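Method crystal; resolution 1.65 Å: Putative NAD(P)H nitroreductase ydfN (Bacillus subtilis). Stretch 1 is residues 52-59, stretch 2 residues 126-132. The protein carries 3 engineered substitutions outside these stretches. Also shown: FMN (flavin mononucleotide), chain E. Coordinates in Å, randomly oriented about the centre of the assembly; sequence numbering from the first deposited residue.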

# COMPACT_ATOMS: atom_id res chain seq x y z
N SER B 52 -6.18 -8.34 -0.67
CA SER B 52 -5.41 -8.77 0.50
C SER B 52 -5.03 -10.24 0.29
O SER B 52 -5.74 -10.98 -0.36
CB SER B 52 -6.19 -8.62 1.81
OG SER B 52 -7.29 -9.52 1.95
N ALA B 53 -3.87 -10.62 0.83
CA ALA B 53 -3.32 -11.97 0.64
C ALA B 53 -4.35 -12.97 1.15
O ALA B 53 -4.83 -12.84 2.25
CB ALA B 53 -2.05 -12.12 1.42
N PHE B 54 -4.70 -13.94 0.29
CA PHE B 54 -5.64 -15.01 0.63
C PHE B 54 -7.02 -14.50 1.03
O PHE B 54 -7.79 -15.22 1.68
CB PHE B 54 -5.06 -15.91 1.77
CG PHE B 54 -3.71 -16.51 1.45
CD1 PHE B 54 -3.60 -17.70 0.77
CD2 PHE B 54 -2.55 -15.86 1.84
CE1 PHE B 54 -2.36 -18.22 0.49
CE2 PHE B 54 -1.30 -16.37 1.55
CZ PHE B 54 -1.21 -17.55 0.87
N ASN B 55 -7.33 -13.25 0.68
CA ASN B 55 -8.57 -12.58 1.09
C ASN B 55 -8.75 -12.57 2.60
O ASN B 55 -9.87 -12.64 3.08
CB ASN B 55 -9.75 -13.22 0.41
CG ASN B 55 -11.02 -12.42 0.54
OD1 ASN B 55 -11.00 -11.19 0.52
ND2 ASN B 55 -12.17 -13.15 0.68
N LEU B 56 -7.64 -12.57 3.35
CA LEU B 56 -7.71 -12.58 4.81
C LEU B 56 -8.10 -11.24 5.42
O LEU B 56 -8.47 -11.19 6.59
CB LEU B 56 -6.40 -13.08 5.41
CG LEU B 56 -6.12 -14.56 5.20
CD1 LEU B 56 -4.73 -14.81 5.65
CD2 LEU B 56 -7.13 -15.41 6.01
N GLN B 57 -8.04 -10.14 4.63
CA GLN B 57 -8.57 -8.85 5.10
C GLN B 57 -7.95 -8.48 6.49
O GLN B 57 -8.64 -8.27 7.51
CB GLN B 57 -10.08 -8.93 5.09
CG GLN B 57 -10.64 -9.15 3.71
CD GLN B 57 -12.09 -9.60 3.75
OE1 GLN B 57 -12.95 -8.81 4.05
NE2 GLN B 57 -12.35 -10.91 3.49
N HIS B 58 -6.63 -8.37 6.47
CA HIS B 58 -5.76 -8.17 7.61
C HIS B 58 -5.99 -6.85 8.36
O HIS B 58 -5.62 -6.75 9.53
CB HIS B 58 -4.28 -8.19 7.20
CG HIS B 58 -3.90 -9.38 6.38
ND1 HIS B 58 -4.39 -9.59 5.11
CD2 HIS B 58 -3.03 -10.39 6.63
CE1 HIS B 58 -3.84 -10.68 4.61
NE2 HIS B 58 -3.02 -11.20 5.51
N THR B 59 -6.54 -5.87 7.68
CA THR B 59 -6.52 -4.48 8.10
C THR B 59 -7.72 -4.13 8.96
O THR B 59 -8.88 -4.50 8.66
CB THR B 59 -6.44 -3.50 6.89
OG1 THR B 59 -5.47 -3.95 5.95
CG2 THR B 59 -6.05 -2.05 7.31
N ASP B 126 -4.31 -24.90 3.58
CA ASP B 126 -3.31 -24.24 2.73
C ASP B 126 -2.96 -22.84 3.28
O ASP B 126 -1.78 -22.51 3.43
CB ASP B 126 -3.81 -24.08 1.28
CG ASP B 126 -3.61 -25.36 0.41
OD1 ASP B 126 -2.96 -26.33 0.85
OD2 ASP B 126 -4.13 -25.35 -0.74
N THR B 127 -3.98 -22.04 3.59
CA THR B 127 -3.77 -20.66 4.05
C THR B 127 -3.10 -20.63 5.41
O THR B 127 -2.11 -19.97 5.62
CB THR B 127 -5.10 -19.85 4.09
OG1 THR B 127 -5.63 -19.75 2.76
CG2 THR B 127 -4.86 -18.44 4.64
N VAL B 128 -3.63 -21.39 6.35
CA VAL B 128 -3.05 -21.46 7.69
C VAL B 128 -1.60 -21.95 7.66
O VAL B 128 -0.71 -21.33 8.27
CB VAL B 128 -3.96 -22.30 8.61
CG1 VAL B 128 -3.35 -22.50 9.99
CG2 VAL B 128 -5.32 -21.61 8.69
N SER B 129 -1.35 -23.03 6.94
CA SER B 129 -0.01 -23.54 6.89
C SER B 129 0.96 -22.63 6.14
O SER B 129 2.11 -22.59 6.50
CB SER B 129 0.03 -24.97 6.32
OG SER B 129 -0.23 -24.98 4.94
N PHE B 130 0.50 -21.89 5.13
CA PHE B 130 1.35 -20.89 4.48
C PHE B 130 1.95 -19.92 5.52
O PHE B 130 3.15 -19.68 5.54
CB PHE B 130 0.58 -20.10 3.42
CG PHE B 130 1.45 -19.31 2.50
CD1 PHE B 130 1.81 -18.01 2.81
CD2 PHE B 130 1.91 -19.85 1.31
CE1 PHE B 130 2.60 -17.26 1.97
CE2 PHE B 130 2.71 -19.11 0.46
CZ PHE B 130 3.07 -17.81 0.81
N TYR B 131 1.12 -19.40 6.41
CA TYR B 131 1.56 -18.52 7.46
C TYR B 131 2.37 -19.22 8.55
O TYR B 131 3.48 -18.83 8.86
CB TYR B 131 0.38 -17.77 8.10
CG TYR B 131 -0.11 -16.62 7.24
CD1 TYR B 131 -0.81 -16.85 6.05
CD2 TYR B 131 0.21 -15.30 7.57
CE1 TYR B 131 -1.25 -15.79 5.26
CE2 TYR B 131 -0.25 -14.22 6.78
CZ TYR B 131 -0.95 -14.48 5.62
OH TYR B 131 -1.33 -13.42 4.83
N GLU B 132 1.82 -20.29 9.11
CA GLU B 132 2.53 -20.99 10.19
C GLU B 132 3.88 -21.55 9.74
O GLU B 132 4.83 -21.51 10.51
CB GLU B 132 1.66 -22.12 10.78
CG GLU B 132 0.36 -21.69 11.43
CD GLU B 132 0.50 -21.13 12.85
OE1 GLU B 132 1.60 -20.60 13.23
OE2 GLU B 132 -0.52 -21.23 13.59
N1 FMN E . -3.11 -14.30 -5.77
C2 FMN E . -2.54 -15.43 -6.33
O2 FMN E . -3.14 -16.04 -7.22
N3 FMN E . -1.30 -15.88 -5.89
C4 FMN E . -0.61 -15.23 -4.88
O4 FMN E . 0.57 -15.58 -4.67
C4A FMN E . -1.22 -14.08 -4.30
N5 FMN E . -0.59 -13.38 -3.27
C5A FMN E . -1.16 -12.20 -2.79
C6 FMN E . -0.49 -11.44 -1.81
C7 FMN E . -1.04 -10.26 -1.26
C7M FMN E . -0.10 -9.20 -0.73
C8 FMN E . -2.28 -9.84 -1.73
C8M FMN E . -2.59 -8.38 -1.70
C9 FMN E . -2.95 -10.59 -2.71
C9A FMN E . -2.42 -11.77 -3.26
N10 FMN E . -3.09 -12.50 -4.24
C10 FMN E . -2.47 -13.62 -4.77
C1' FMN E . -4.52 -12.15 -4.63
C2' FMN E . -5.55 -12.32 -3.47
O2' FMN E . -5.93 -13.68 -3.30
C3' FMN E . -6.79 -11.45 -3.78
O3' FMN E . -6.36 -10.07 -3.71
C4' FMN E . -8.03 -11.75 -2.92
O4' FMN E . -8.47 -13.09 -3.05
C5' FMN E . -9.28 -10.92 -3.30
O5' FMN E . -9.59 -10.89 -4.70
P FMN E . -9.93 -9.45 -5.33
O1P FMN E . -10.19 -9.55 -6.75
O2P FMN E . -11.17 -8.97 -4.76
O3P FMN E . -8.71 -8.68 -5.05

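A loop with no regular secondary structure can be fixed against a helix by a few side chains, provided the backbone presents them on one side and their rotamers bring the right atoms to the helix. The contact between residues 52-59 and the helical residues 126-132 of this putative nitroreductase is a compact example, burying 311 Å² over both sides.

The helix contributes with its usual periodicity. Thr 127, Phe 130 and Tyr 131, spaced three and four residues apart, meet the loop, whereas the CA-to-CB bond of Val 128 points away and Ser 129 and Glu 132 lie out of reach. On the loop, the chain folds tightly on itself: Asn 55 N bonds to Ser 52 O at 3.0 Å, and Leu 56 N to Ala 53 O at 3.0 Å. Phe 54 and Asn 55 both adopt positive phi, 59° and 55°. Within this folded segment Phe 54 points toward the helix, while the side chain of Asn 55 makes no contact with it. The p rotamer of Ser 52 places its OG to accept a hydrogen bond from Gln 57 N at 2.9 Å, a further brace across the loop.

Phe 54 is the centre of the contact, with 96 Å² covered by the helix. Its m rotamer and a chi2 of -87° carry the ring among all three helix residues. Phe 54 CZ lies 3.6 Å from Phe 130 CG, over one face of the Phe 130 ring, whose t rotamer sets the ring in place for this contact. The two planes meet at 55°, with centroids 5.0 Å apart, an oblique arrangement. Phe 54 CD2 comes within 3.7 Å of Tyr 131 CE1, at the edge of the tyrosine ring. Thr 127, also in the m rotamer, offers both ends of its branched side chain: Phe 54 CD1 is 3.5 Å from Thr 127 OG1, while Thr 127 CG2 packs 3.8 Å from Leu 56 CD1. The hydroxyl is satisfied by a hydrogen bond elsewhere in the structure, so its burial need not leave it without a partner.

Leu 56, in the common m,t conformation, extends its branched end into the same apolar pocket, where its CD1 lies 3.6 Å from Tyr 131 CE1. An aliphatic side chain suits this place, since it fills the space beside the tyrosine ring without bringing in a polar group.

Tyr 131 shows why length matters. Its CA-to-CB bond points sideways, but chi1 of -78° and chi2 of 72° bring the end of the side chain nearer the loop. There Tyr 131 OH makes a hydrogen bond of 2.9 Å with His 58 NE2, nearly straight at 166° and near the plane of the imidazole, as a ring nitrogen requires. The m rotamer of His 58 aims its ring at this partner. Ala 53 CB sits 3.7 Å from Tyr 131 OH, a small neighbour beside the buried polar link, while Ala 53 N approaches C8 of FMN to 3.1 Å.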